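Local coordinates for pyoverdine biosynthesis protein PvcB (Pseudomonas aeruginosa, PDB 3EAT) that probably uses iron(II), 2-oxoglutarate and oxygen to convert tyrosine isonitrile to its unsaturated derivative during paerucumarin biosynthesis, at residues Q10-S15 with G41-Q46; S15-E20 with A240-R245; M83-G88 with M116-V121; A181-R186 with L195-P200. All blocks are in the same frame, centred on the assembly; numbering follows the deposited sequence.

Contact 1 of 4, residues Q10-S15 with G41-Q46; sequences QPVRLS and GELPAQ
Apolar packing between Val12 and Leu43 carries much of this contact. The CG1 methyl of Val12 fits into the fork of the leucine, 3.4 Å from Leu43 CD2 and 3.6 Å from Leu43 CD1, so one branch of the valine meets both leucine methyls. It is the torsion chi1 of Val12, -71°, with CG1 opposite the carbonyl carbon, that offers this branch. Pro11 adds a looser touch, its ring atom CD lying 4.2 Å from Leu43 CD2.

A second kind of contact is the amide end of Gln10 meeting the ring of Pro44 from the opposite direction, NE2 foremost. Gln10, bent at chi2 (-66°), brings NE2 within 3.3 Å of Pro44 CD and 3.6 Å of Pro44 CG. These are van der Waals touches; the amide nitrogen also makes a weak hydrogen bond to Ser54 OG of the second subunit. Leu51 and Gly50 of that subunit pack on Gln10 and Pro44, respectively, which places the contact at a subunit interface.

In the backbone, Pro11 is the centre of an inverse gamma turn, with a weak bond of 2.8 Å from Val12 N to Gln10 O. The turn leads into strand 12-16, while Pro44 occupies the N-cap position of helix 45-55. The arrangement joins this helix start to an outermost strand of the large mixed sheet in the TfdA-type, cupin-like dioxygenase fold.

Contact 2 of 4, residues S15-E20 with A240-R245; sequences SPLRDE and AHYAHR
Leu17 overlaps the ring of Tyr242, setting its CD2 methyl 3.6 Å from the ring centroid and only 2° off the ring normal, a CH-pi contact square over the face. CG of the leucine opposite its backbone N (chi1 -169°) carries the isobutyl group across the tyrosine at about a right angle. Asp19 meets the same ring at its edge, with its CA 3.7 Å from Tyr242 CE1.

The phenol oxygen has two polar partners: Tyr242 OH is hydrogen-bonded to His244 ND1 at 2.6 Å, and a water links it to Arg18 O. Three further waters bridge the two segments, two of them shared by Asp19 OD1 with Ala243 N and His241 O, the third joining Glu20 N to Ala243 O. The other carboxylate oxygen, Asp19 OD2, accepts from the backbone of Gln21 and Asn23.

At the outer end, Arg245 grips Glu20 side-on. Its NH2 reaches Glu20 OE1 at 2.7 Å, on the syn lone pair, and its NE reaches the same oxygen at 3.0 Å. The carboxylate and guanidinium planes stand 44° apart, and NE to OE2 is a weak bond.

Strand 241-244 is an edge of a three-stranded antiparallel sheet and pairs with strand 141-145. Leu57 touches both Leu17 and Tyr242, so Leu17, just after strand 12-16, packs against both strand 57-60 of the mixed sheet and Tyr242 of strand 241-244.

Contact 3 of 4, residues M83-G88 with M116-V121; sequences MLWPFG and MYLETV
Trp85, which packs on Leu118, has its carbonyl bonded by Gly88 N at 2.8 Å. This bond closes a type I beta turn from Trp85 to Gly88; the reciprocal one, Trp85 N to Gly88 O at 2.9 Å, pairs the two ends of the turn. From its first residue the indole extends, and the six-membered part does the touching: Trp85 CZ2 and CH2 each lie 3.9 Å from Leu118 CD1, and the two side chains cross at about a right angle. Outside the contact, Trp85 NE1 is hydrogen-bonded to His278 ND1, which probably helps fix the rotation of the ring.

Leu118 CD1 also meets the thioether of Met83, at 4.1 Å from SD. Met83 starts out extended and bends at chi3 (-87°), bringing CE beside Thr120. The side chains of Met83 and Thr120 run past each other in opposite directions.

The contact packs the loop before strand 91-95 on the entry to strand 120-131. There the chain continues into Val121, whose side chain turns away from the loop and lies about 6 Å from that of Asp114, a probable iron ligand. The contact is thus near the probable facial triad of two histidines and one carboxylate characteristic of 2-oxoglutarate-dependent dioxygenases.

Contact 4 of 4, residues A181-R186 with L195-P200; sequences APIVER and LRFCEP
Val184 and Leu195 form an antiparallel, non-hydrogen-bonded pair with their CA atoms 4.8 Å apart, and beside it Arg196 N donates to Ile183 O at 2.9 Å with an N-H...O angle of 145°. A water donates to both Ala181 O and Arg196 O, extending the link past the end of the pairing.

Leu195 uses its CD2 branch, 3.8 Å from Val184 CG2 and 4.1 Å from Ile183 CG2, to pack on both neighbours. The other branch of Ile183 goes to Phe197: bent at chi2 (-69°), it sets CD1 3.6 Å from Phe197 CD1, the two side chains lying side by side and pointing the same way. Leu231 of helix 224-235 packs on Ile183 and Leu195.

Arg196 meets Glu185 through carbon, its CG 3.9 Å from Glu185 CB. Beyond CG the arginine folds back at chi2 and chi3, so that NE donates to Leu195 O at 2.6 Å, in the guanidinium plane and nearly straight at 165°. NH1 and NH2 bind the carbonyls of Asn256 and Leu259, and Trp113 makes a cation-pi contact with the group, while Glu185 OE1 turns to His289.

The buried guanidinium is therefore gripped by three main-chain carbonyls and an indole, dipolar and pi partners that probably help stabilise its positive charge and probably restrict its rotation.

How the contacts relate
Contacts 1 and 2 follow one another along strand 12-16 and share Ser15, though their centres are 19 Å apart and their segments alternate along the chain. Contact 3 reaches the same mixed sheet and lies across the chain's centre from contact 2, about 28 Å between centres. It meets contact 4 directly, where Met116 SD packs 3.7 Å from Cys198 SG. The probable iron site lies nearer these two: the side chains of Phe197 and Arg196 are about 8 Å from those of His112 and His261, respectively, whereas the side chain of Tyr242 in contact 2 is about 10 Å from that of His261. Contact 1 is remote from this site and belongs to the subunit interface.

Contact 1 of 4, residues Q10-S15 with G41-Q46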
loop_
_atom_site.group_PDB
_atom_site.type_symbol
_atom_site.label_atom_id
_atom_site.label_comp_id
_atom_site.label_asym_id
_atom_site.label_seq_id
_atom_site.Cartn_x
_atom_site.Cartn_y
_atom_site.Cartn_z
ATOM N N GLN A 10 10.723 1.209 0.507
ATOM C CA GLN A 10 10.726 2.634 0.833
ATOM C C GLN A 10 12.128 3.133 1.238
ATOM O O GLN A 10 12.967 2.344 1.701
ATOM C CB GLN A 10 9.755 2.908 1.980
ATOM C CG GLN A 10 8.304 2.547 1.710
ATOM C CD GLN A 10 7.648 3.390 0.620
ATOM O OE1 GLN A 10 6.777 2.898 -0.105
ATOM N NE2 GLN A 10 8.042 4.652 0.515
ATOM N N PRO A 11 12.390 4.447 1.088
ATOM C CA PRO A 11 13.714 5.005 1.451
ATOM C C PRO A 11 13.854 5.204 2.971
ATOM O O PRO A 11 13.956 6.332 3.461
ATOM C CB PRO A 11 13.735 6.340 0.711
ATOM C CG PRO A 11 12.260 6.783 0.699
ATOM C CD PRO A 11 11.460 5.486 0.592
ATOM N N VAL A 12 13.829 4.097 3.714
ATOM C CA VAL A 12 13.908 4.124 5.173
ATOM C C VAL A 12 14.727 2.945 5.677
ATOM O O VAL A 12 14.898 1.968 4.959
ATOM C CB VAL A 12 12.506 4.039 5.832
ATOM C CG1 VAL A 12 11.767 5.297 5.618
ATOM C CG2 VAL A 12 11.730 2.881 5.255
ATOM N N ARG A 13 15.238 3.045 6.906
ATOM C CA ARG A 13 15.827 1.896 7.588
ATOM C C ARG A 13 14.832 1.427 8.621
ATOM O O ARG A 13 14.450 2.203 9.520
ATOM C CB ARG A 13 17.138 2.254 8.280
ATOM C CG ARG A 13 18.347 2.298 7.375
ATOM C CD ARG A 13 19.506 3.020 8.076
ATOM N NE ARG A 13 19.224 4.446 8.334
ATOM C CZ ARG A 13 19.391 5.058 9.509
ATOM N NH1 ARG A 13 19.869 4.380 10.552
ATOM N NH2 ARG A 13 19.106 6.357 9.634
ATOM N N LEU A 14 14.407 0.170 8.482
ATOM C CA LEU A 14 13.505 -0.443 9.444
ATOM C C LEU A 14 14.241 -1.391 10.377
ATOM O O LEU A 14 15.221 -2.020 9.988
ATOM C CB LEU A 14 12.379 -1.201 8.737
ATOM C CG LEU A 14 11.479 -0.415 7.787
ATOM C CD1 LEU A 14 10.262 -1.214 7.463
ATOM C CD2 LEU A 14 11.059 0.894 8.384
ATOM N N SER A 15 13.765 -1.488 11.611
ATOM C CA SER A 15 14.264 -2.502 12.538
ATOM C C SER A 15 13.282 -2.718 13.663
ATOM O O SER A 15 12.407 -1.874 13.886
ATOM C CB SER A 15 15.670 -2.171 13.069
ATOM O OG SER A 15 15.806 -0.820 13.400
ATOM N N GLY A 41 7.018 13.545 6.194
ATOM C CA GLY A 41 6.001 13.720 5.154
ATOM C C GLY A 41 6.377 13.061 3.845
ATOM O O GLY A 41 5.507 12.763 3.018
ATOM N N GLU A 42 7.672 12.804 3.670
ATOM C CA GLU A 42 8.174 12.141 2.452
ATOM C C GLU A 42 7.762 10.681 2.320
ATOM O O GLU A 42 7.847 10.111 1.237
ATOM C CB GLU A 42 9.689 12.301 2.325
ATOM C CG GLU A 42 10.093 13.782 2.296
ATOM C CD GLU A 42 11.582 13.997 2.240
ATOM O OE1 GLU A 42 12.236 13.475 1.312
ATOM O OE2 GLU A 42 12.098 14.728 3.111
ATOM N N LEU A 43 7.302 10.074 3.408
ATOM C CA LEU A 43 6.872 8.686 3.353
ATOM C C LEU A 43 5.378 8.694 3.084
ATOM O O LEU A 43 4.681 9.598 3.554
ATOM C CB LEU A 43 7.211 7.959 4.663
ATOM C CG LEU A 43 8.711 7.901 5.006
ATOM C CD1 LEU A 43 8.972 7.356 6.390
ATOM C CD2 LEU A 43 9.442 7.076 3.969
ATOM N N PRO A 44 4.882 7.704 2.318
ATOM C CA PRO A 44 3.457 7.696 1.993
ATOM C C PRO A 44 2.637 7.233 3.187
ATOM O O PRO A 44 2.827 6.117 3.671
ATOM C CB PRO A 44 3.345 6.671 0.840
ATOM C CG PRO A 44 4.738 6.077 0.647
ATOM C CD PRO A 44 5.597 6.537 1.764
ATOM N N ALA A 45 1.729 8.092 3.639
ATOM C CA ALA A 45 0.793 7.805 4.734
ATOM C C ALA A 45 0.064 6.473 4.608
ATOM O O ALA A 45 -0.099 5.760 5.612
ATOM C CB ALA A 45 -0.230 8.943 4.862
ATOM N N GLN A 46 -0.395 6.143 3.402
ATOM C CA GLN A 46 -1.111 4.872 3.186
ATOM C C GLN A 46 -0.229 3.686 3.631
ATOM O O GLN A 46 -0.702 2.732 4.263
ATOM C CB GLN A 46 -1.522 4.718 1.714
ATOM C CG GLN A 46 -2.521 3.572 1.414
ATOM C CD GLN A 46 -3.839 3.721 2.208
ATOM O OE1 GLN A 46 -4.375 4.834 2.353
ATOM N NE2 GLN A 46 -4.351 2.603 2.736
#

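Contact 2 of 4, residues S15-E20 with A240-R245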
loop_
_atom_site.group_PDB
_atom_site.type_symbol
_atom_site.label_atom_id
_atom_site.label_comp_id
_atom_site.label_asym_id
_atom_site.label_seq_id
_atom_site.Cartn_x
_atom_site.Cartn_y
_atom_site.Cartn_z
ATOM N N SER A 15 13.765 -1.488 11.611
ATOM C CA SER A 15 14.264 -2.502 12.538
ATOM C C SER A 15 13.282 -2.718 13.663
ATOM O O SER A 15 12.407 -1.874 13.886
ATOM C CB SER A 15 15.670 -2.171 13.069
ATOM O OG SER A 15 15.806 -0.820 13.400
ATOM N N PRO A 16 13.406 -3.856 14.372
ATOM C CA PRO A 16 12.476 -4.120 15.466
ATOM C C PRO A 16 12.526 -3.040 16.546
ATOM O O PRO A 16 13.591 -2.507 16.863
ATOM C CB PRO A 16 12.957 -5.473 16.020
ATOM C CG PRO A 16 13.693 -6.115 14.874
ATOM C CD PRO A 16 14.386 -4.951 14.212
ATOM N N LEU A 17 11.359 -2.701 17.077
ATOM C CA LEU A 17 11.284 -1.816 18.220
ATOM C C LEU A 17 11.932 -2.458 19.458
ATOM O O LEU A 17 11.650 -3.611 19.802
ATOM C CB LEU A 17 9.830 -1.457 18.523
ATOM C CG LEU A 17 9.665 -0.336 19.544
ATOM C CD1 LEU A 17 10.407 0.892 19.055
ATOM C CD2 LEU A 17 8.187 -0.033 19.814
ATOM N N ARG A 18 12.807 -1.701 20.102
ATOM C CA ARG A 18 13.449 -2.126 21.336
ATOM C C ARG A 18 13.431 -0.999 22.336
ATOM O O ARG A 18 13.670 0.150 21.974
ATOM C CB ARG A 18 14.885 -2.561 21.069
ATOM C CG ARG A 18 14.948 -3.880 20.360
ATOM C CD ARG A 18 16.223 -4.032 19.613
ATOM N NE ARG A 18 17.279 -4.592 20.451
ATOM C CZ ARG A 18 18.238 -3.887 21.061
ATOM N NH1 ARG A 18 18.284 -2.556 20.959
ATOM N NH2 ARG A 18 19.166 -4.524 21.777
ATOM N N ASP A 19 13.146 -1.312 23.595
ATOM C CA ASP A 19 13.223 -0.260 24.614
ATOM C C ASP A 19 14.675 0.054 24.992
ATOM O O ASP A 19 15.608 -0.606 24.505
ATOM C CB ASP A 19 12.333 -0.564 25.829
ATOM C CG ASP A 19 12.919 -1.607 26.772
ATOM O OD1 ASP A 19 12.149 -2.011 27.667
ATOM O OD2 ASP A 19 14.105 -2.023 26.645
ATOM N N GLU A 20 14.855 1.050 25.857
ATOM C CA GLU A 20 16.194 1.537 26.195
ATOM C C GLU A 20 17.059 0.559 26.999
ATOM O O GLU A 20 18.259 0.778 27.129
ATOM C CB GLU A 20 16.145 2.928 26.846
ATOM C CG GLU A 20 15.375 3.010 28.164
ATOM C CD GLU A 20 15.328 4.428 28.740
ATOM O OE1 GLU A 20 14.677 4.625 29.796
ATOM O OE2 GLU A 20 15.941 5.347 28.139
ATOM N N ALA A 240 4.889 -8.242 25.789
ATOM C CA ALA A 240 3.673 -7.508 25.440
ATOM C C ALA A 240 3.730 -6.018 25.726
ATOM O O ALA A 240 2.776 -5.291 25.435
ATOM C CB ALA A 240 2.483 -8.108 26.171
ATOM N N HIS A 241 4.826 -5.556 26.307
ATOM C CA HIS A 241 4.813 -4.233 26.904
ATOM C C HIS A 241 6.014 -3.428 26.454
ATOM O O HIS A 241 7.135 -3.940 26.424
ATOM C CB HIS A 241 4.784 -4.362 28.429
ATOM C CG HIS A 241 4.565 -3.067 29.142
ATOM N ND1 HIS A 241 3.332 -2.450 29.205
ATOM C CD2 HIS A 241 5.416 -2.279 29.839
ATOM C CE1 HIS A 241 3.435 -1.333 29.904
ATOM N NE2 HIS A 241 4.689 -1.202 30.295
ATOM N N TYR A 242 5.777 -2.172 26.094
ATOM C CA TYR A 242 6.852 -1.276 25.674
ATOM C C TYR A 242 6.640 0.069 26.339
ATOM O O TYR A 242 5.517 0.590 26.352
ATOM C CB TYR A 242 6.894 -1.120 24.144
ATOM C CG TYR A 242 7.823 -0.014 23.652
ATOM C CD1 TYR A 242 9.198 -0.208 23.567
ATOM C CD2 TYR A 242 7.319 1.238 23.280
ATOM C CE1 TYR A 242 10.058 0.829 23.113
ATOM C CE2 TYR A 242 8.166 2.272 22.834
ATOM C CZ TYR A 242 9.521 2.059 22.759
ATOM O OH TYR A 242 10.344 3.079 22.323
ATOM N N ALA A 243 7.725 0.615 26.880
ATOM C CA ALA A 243 7.727 1.907 27.531
ATOM C C ALA A 243 8.619 2.831 26.727
ATOM O O ALA A 243 9.795 2.535 26.491
ATOM C CB ALA A 243 8.248 1.763 28.962
ATOM N N HIS A 244 8.068 3.963 26.318
ATOM C CA HIS A 244 8.764 4.841 25.387
ATOM C C HIS A 244 9.434 6.047 26.030
ATOM O O HIS A 244 8.770 6.856 26.675
ATOM C CB HIS A 244 7.819 5.324 24.280
ATOM C CG HIS A 244 8.520 6.091 23.204
ATOM N ND1 HIS A 244 9.523 5.537 22.436
ATOM C CD2 HIS A 244 8.403 7.377 22.802
ATOM C CE1 HIS A 244 9.980 6.443 21.592
ATOM N NE2 HIS A 244 9.318 7.570 21.793
ATOM N N ARG A 245 10.744 6.164 25.814
ATOM C CA ARG A 245 11.515 7.337 26.194
ATOM C C ARG A 245 11.506 8.340 25.032
ATOM O O ARG A 245 12.223 8.165 24.033
ATOM C CB ARG A 245 12.960 6.932 26.556
ATOM C CG ARG A 245 13.898 8.087 27.026
ATOM C CD ARG A 245 13.625 8.550 28.466
ATOM N NE ARG A 245 13.876 7.496 29.466
ATOM C CZ ARG A 245 13.304 7.433 30.674
ATOM N NH1 ARG A 245 12.435 8.362 31.056
ATOM N NH2 ARG A 245 13.586 6.430 31.500
HETATM O O HOH W 1 12.739 2.803 21.736
HETATM O O HOH W 2 9.636 -1.306 28.012
HETATM O O HOH W 3 9.790 -3.271 25.764
HETATM O O HOH W 4 12.481 2.797 26.522
#

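Contact 3 of 4, residues M83-G88 with M116-V121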
loop_
_atom_site.group_PDB
_atom_site.type_symbol
_atom_site.label_atom_id
_atom_site.label_comp_id
_atom_site.label_asym_id
_atom_site.label_seq_id
_atom_site.Cartn_x
_atom_site.Cartn_y
_atom_site.Cartn_z
ATOM N N MET A 83 -10.027 12.971 13.746
ATOM C CA MET A 83 -11.134 13.045 14.682
ATOM C C MET A 83 -10.991 14.349 15.469
ATOM O O MET A 83 -10.082 14.485 16.300
ATOM C CB MET A 83 -11.124 11.845 15.619
ATOM C CG MET A 83 -12.189 11.931 16.696
ATOM S SD MET A 83 -12.051 10.661 17.978
ATOM C CE MET A 83 -12.989 9.392 17.199
ATOM N N LEU A 84 -11.875 15.308 15.192
ATOM C CA LEU A 84 -11.812 16.632 15.817
ATOM C C LEU A 84 -12.388 16.646 17.224
ATOM O O LEU A 84 -13.357 15.951 17.526
ATOM C CB LEU A 84 -12.506 17.687 14.951
ATOM C CG LEU A 84 -11.829 17.954 13.600
ATOM C CD1 LEU A 84 -12.667 18.886 12.729
ATOM C CD2 LEU A 84 -10.412 18.497 13.785
ATOM N N TRP A 85 -11.751 17.424 18.086
ATOM C CA TRP A 85 -12.260 17.713 19.416
ATOM C C TRP A 85 -12.691 19.183 19.435
ATOM O O TRP A 85 -12.431 19.920 18.474
ATOM C CB TRP A 85 -11.148 17.501 20.440
ATOM C CG TRP A 85 -10.749 16.070 20.655
ATOM C CD1 TRP A 85 -9.966 15.302 19.837
ATOM C CD2 TRP A 85 -11.101 15.239 21.771
ATOM N NE1 TRP A 85 -9.812 14.050 20.368
ATOM C CE2 TRP A 85 -10.498 13.979 21.554
ATOM C CE3 TRP A 85 -11.866 15.437 22.932
ATOM C CZ2 TRP A 85 -10.633 12.915 22.457
ATOM C CZ3 TRP A 85 -12.001 14.386 23.829
ATOM C CH2 TRP A 85 -11.383 13.135 23.586
ATOM N N PRO A 86 -13.348 19.630 20.523
ATOM C CA PRO A 86 -13.643 21.065 20.623
ATOM C C PRO A 86 -12.409 21.967 20.462
ATOM O O PRO A 86 -12.525 23.066 19.911
ATOM C CB PRO A 86 -14.254 21.193 22.019
ATOM C CG PRO A 86 -14.879 19.828 22.273
ATOM C CD PRO A 86 -13.889 18.869 21.669
ATOM N N PHE A 87 -11.232 21.509 20.896
ATOM C CA PHE A 87 -9.993 22.283 20.676
ATOM C C PHE A 87 -9.412 22.168 19.266
ATOM O O PHE A 87 -8.406 22.800 18.949
ATOM C CB PHE A 87 -8.916 21.917 21.699
ATOM C CG PHE A 87 -8.636 20.435 21.799
ATOM C CD1 PHE A 87 -9.220 19.672 22.819
ATOM C CD2 PHE A 87 -7.763 19.808 20.905
ATOM C CE1 PHE A 87 -8.966 18.321 22.936
ATOM C CE2 PHE A 87 -7.490 18.437 21.014
ATOM C CZ PHE A 87 -8.096 17.696 22.025
ATOM N N GLY A 88 -10.026 21.358 18.413
ATOM C CA GLY A 88 -9.465 21.148 17.081
ATOM C C GLY A 88 -8.794 19.788 16.948
ATOM O O GLY A 88 -9.275 18.790 17.495
ATOM N N MET A 116 -13.062 5.416 24.886
ATOM C CA MET A 116 -13.936 4.619 25.757
ATOM C C MET A 116 -15.311 5.248 25.930
ATOM O O MET A 116 -16.335 4.576 25.765
ATOM C CB MET A 116 -13.336 4.497 27.148
ATOM C CG MET A 116 -12.156 3.587 27.272
ATOM S SD MET A 116 -11.626 3.470 28.999
ATOM C CE MET A 116 -13.158 2.847 29.726
ATOM N N TYR A 117 -15.320 6.536 26.271
ATOM C CA TYR A 117 -16.555 7.257 26.588
ATOM C C TYR A 117 -17.074 8.125 25.448
ATOM O O TYR A 117 -17.999 8.915 25.651
ATOM C CB TYR A 117 -16.349 8.143 27.828
ATOM C CG TYR A 117 -15.971 7.385 29.079
ATOM C CD1 TYR A 117 -16.884 6.547 29.709
ATOM C CD2 TYR A 117 -14.704 7.515 29.631
ATOM C CE1 TYR A 117 -16.543 5.851 30.856
ATOM C CE2 TYR A 117 -14.344 6.824 30.780
ATOM C CZ TYR A 117 -15.272 5.997 31.388
ATOM O OH TYR A 117 -14.937 5.312 32.531
ATOM N N LEU A 118 -16.476 7.997 24.263
ATOM C CA LEU A 118 -16.857 8.830 23.124
ATOM C C LEU A 118 -17.886 8.143 22.237
ATOM O O LEU A 118 -18.096 6.929 22.322
ATOM C CB LEU A 118 -15.632 9.244 22.294
ATOM C CG LEU A 118 -14.437 9.950 22.945
ATOM C CD1 LEU A 118 -13.434 10.333 21.864
ATOM C CD2 LEU A 118 -14.850 11.178 23.765
ATOM N N GLU A 119 -18.538 8.931 21.392
ATOM C CA GLU A 119 -19.513 8.402 20.455
ATOM C C GLU A 119 -18.804 7.576 19.371
ATOM O O GLU A 119 -19.323 6.544 18.921
ATOM C CB GLU A 119 -20.329 9.553 19.852
ATOM C CG GLU A 119 -21.247 9.181 18.679
ATOM C CD GLU A 119 -22.336 8.172 19.050
ATOM O OE1 GLU A 119 -22.732 8.109 20.243
ATOM O OE2 GLU A 119 -22.796 7.441 18.134
ATOM N N THR A 120 -17.624 8.039 18.956
ATOM C CA THR A 120 -16.806 7.326 17.983
ATOM C C THR A 120 -15.366 7.112 18.495
ATOM O O THR A 120 -14.809 7.984 19.158
ATOM C CB THR A 120 -16.811 8.019 16.599
ATOM O OG1 THR A 120 -16.170 9.291 16.703
ATOM C CG2 THR A 120 -18.231 8.215 16.089
ATOM N N VAL A 121 -14.790 5.946 18.189
ATOM C CA VAL A 121 -13.452 5.537 18.670
ATOM C C VAL A 121 -12.381 5.712 17.582
ATOM O O VAL A 121 -12.529 5.176 16.477
ATOM C CB VAL A 121 -13.457 4.055 19.116
ATOM C CG1 VAL A 121 -12.066 3.604 19.585
ATOM C CG2 VAL A 121 -14.498 3.834 20.221
#

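Contact 4 of 4, residues A181-R186 with L195-P200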
loop_
_atom_site.group_PDB
_atom_site.type_symbol
_atom_site.label_atom_id
_atom_site.label_comp_id
_atom_site.label_asym_id
_atom_site.label_seq_id
_atom_site.Cartn_x
_atom_site.Cartn_y
_atom_site.Cartn_z
ATOM N N ALA A 181 -17.449 -3.169 28.225
ATOM C CA ALA A 181 -16.843 -4.050 27.224
ATOM C C ALA A 181 -16.439 -5.397 27.802
ATOM O O ALA A 181 -15.946 -5.454 28.928
ATOM C CB ALA A 181 -15.610 -3.376 26.593
ATOM N N PRO A 182 -16.601 -6.484 27.019
ATOM C CA PRO A 182 -15.951 -7.739 27.436
ATOM C C PRO A 182 -14.426 -7.546 27.508
ATOM O O PRO A 182 -13.862 -6.751 26.745
ATOM C CB PRO A 182 -16.296 -8.727 26.307
ATOM C CG PRO A 182 -17.433 -8.103 25.538
ATOM C CD PRO A 182 -17.334 -6.614 25.742
ATOM N N ILE A 183 -13.765 -8.245 28.424
ATOM C CA ILE A 183 -12.310 -8.169 28.529
ATOM C C ILE A 183 -11.678 -8.714 27.248
ATOM O O ILE A 183 -10.755 -8.112 26.696
ATOM C CB ILE A 183 -11.789 -8.954 29.750
ATOM C CG1 ILE A 183 -12.263 -8.301 31.062
ATOM C CG2 ILE A 183 -10.272 -9.118 29.695
ATOM C CD1 ILE A 183 -11.638 -6.941 31.394
ATOM N N VAL A 184 -12.192 -9.850 26.783
ATOM C CA VAL A 184 -11.740 -10.458 25.541
ATOM C C VAL A 184 -12.710 -10.039 24.462
ATOM O O VAL A 184 -13.911 -10.329 24.517
ATOM C CB VAL A 184 -11.646 -12.005 25.627
ATOM C CG1 VAL A 184 -11.308 -12.620 24.262
ATOM C CG2 VAL A 184 -10.603 -12.423 26.670
ATOM N N GLU A 185 -12.174 -9.341 23.474
ATOM C CA GLU A 185 -12.993 -8.775 22.428
ATOM C C GLU A 185 -12.434 -9.243 21.064
ATOM O O GLU A 185 -11.395 -9.923 21.002
ATOM C CB GLU A 185 -12.988 -7.254 22.631
ATOM C CG GLU A 185 -13.803 -6.431 21.681
ATOM C CD GLU A 185 -15.288 -6.707 21.736
ATOM O OE1 GLU A 185 -15.990 -6.039 22.535
ATOM O OE2 GLU A 185 -15.753 -7.558 20.939
ATOM N N ARG A 186 -13.152 -8.943 19.990
ATOM C CA ARG A 186 -12.626 -9.089 18.651
ATOM C C ARG A 186 -12.286 -7.693 18.101
ATOM O O ARG A 186 -12.967 -6.710 18.422
ATOM C CB ARG A 186 -13.629 -9.812 17.749
ATOM C CG ARG A 186 -14.936 -9.073 17.548
ATOM C CD ARG A 186 -15.723 -9.690 16.430
ATOM N NE ARG A 186 -16.981 -8.985 16.167
ATOM C CZ ARG A 186 -18.187 -9.420 16.550
ATOM N NH1 ARG A 186 -18.313 -10.555 17.234
ATOM N NH2 ARG A 186 -19.273 -8.724 16.245
ATOM N N LEU A 195 -7.748 -7.530 23.561
ATOM C CA LEU A 195 -8.299 -7.198 24.866
ATOM C C LEU A 195 -8.820 -5.762 24.889
ATOM O O LEU A 195 -8.200 -4.838 24.331
ATOM C CB LEU A 195 -7.275 -7.422 25.994
ATOM C CG LEU A 195 -6.718 -8.846 26.189
ATOM C CD1 LEU A 195 -5.684 -8.894 27.291
ATOM C CD2 LEU A 195 -7.822 -9.860 26.458
ATOM N N ARG A 196 -9.984 -5.591 25.507
ATOM C CA ARG A 196 -10.423 -4.272 25.947
ATOM C C ARG A 196 -10.559 -4.322 27.462
ATOM O O ARG A 196 -11.348 -5.085 28.010
ATOM C CB ARG A 196 -11.725 -3.829 25.263
ATOM C CG ARG A 196 -11.655 -3.718 23.738
ATOM C CD ARG A 196 -10.850 -2.517 23.244
ATOM N NE ARG A 196 -9.415 -2.783 23.200
ATOM C CZ ARG A 196 -8.499 -1.963 22.669
ATOM N NH1 ARG A 196 -8.856 -0.795 22.128
ATOM N NH2 ARG A 196 -7.215 -2.316 22.670
ATOM N N PHE A 197 -9.760 -3.508 28.131
ATOM C CA PHE A 197 -9.634 -3.543 29.571
ATOM C C PHE A 197 -9.223 -2.148 29.976
ATOM O O PHE A 197 -8.282 -1.589 29.423
ATOM C CB PHE A 197 -8.561 -4.574 29.956
ATOM C CG PHE A 197 -8.139 -4.553 31.418
ATOM C CD1 PHE A 197 -9.080 -4.616 32.451
ATOM C CD2 PHE A 197 -6.781 -4.532 31.754
ATOM C CE1 PHE A 197 -8.669 -4.616 33.796
ATOM C CE2 PHE A 197 -6.363 -4.547 33.091
ATOM C CZ PHE A 197 -7.307 -4.586 34.112
ATOM N N CYS A 198 -9.964 -1.567 30.908
ATOM C CA CYS A 198 -9.534 -0.333 31.536
ATOM C C CYS A 198 -9.034 -0.673 32.940
ATOM O O CYS A 198 -9.800 -1.134 33.780
ATOM C CB CYS A 198 -10.678 0.679 31.561
ATOM S SG CYS A 198 -10.178 2.265 32.191
ATOM N N GLU A 199 -7.743 -0.488 33.176
ATOM C CA GLU A 199 -7.114 -0.929 34.424
ATOM C C GLU A 199 -7.399 0.046 35.572
ATOM O O GLU A 199 -7.273 1.253 35.397
ATOM C CB GLU A 199 -5.602 -1.100 34.222
ATOM C CG GLU A 199 -4.815 -1.546 35.451
ATOM C CD GLU A 199 -3.311 -1.444 35.238
ATOM O OE1 GLU A 199 -2.883 -0.671 34.344
ATOM O OE2 GLU A 199 -2.547 -2.131 35.966
ATOM N N PRO A 200 -7.798 -0.475 36.748
ATOM C CA PRO A 200 -7.924 0.406 37.915
ATOM C C PRO A 200 -6.561 0.741 38.536
ATOM O O PRO A 200 -5.614 -0.044 38.399
ATOM C CB PRO A 200 -8.764 -0.420 38.893
ATOM C CG PRO A 200 -8.476 -1.831 38.533
ATOM C CD PRO A 200 -8.167 -1.869 37.059
HETATM O O HOH W 5 -13.588 -4.338 29.572
#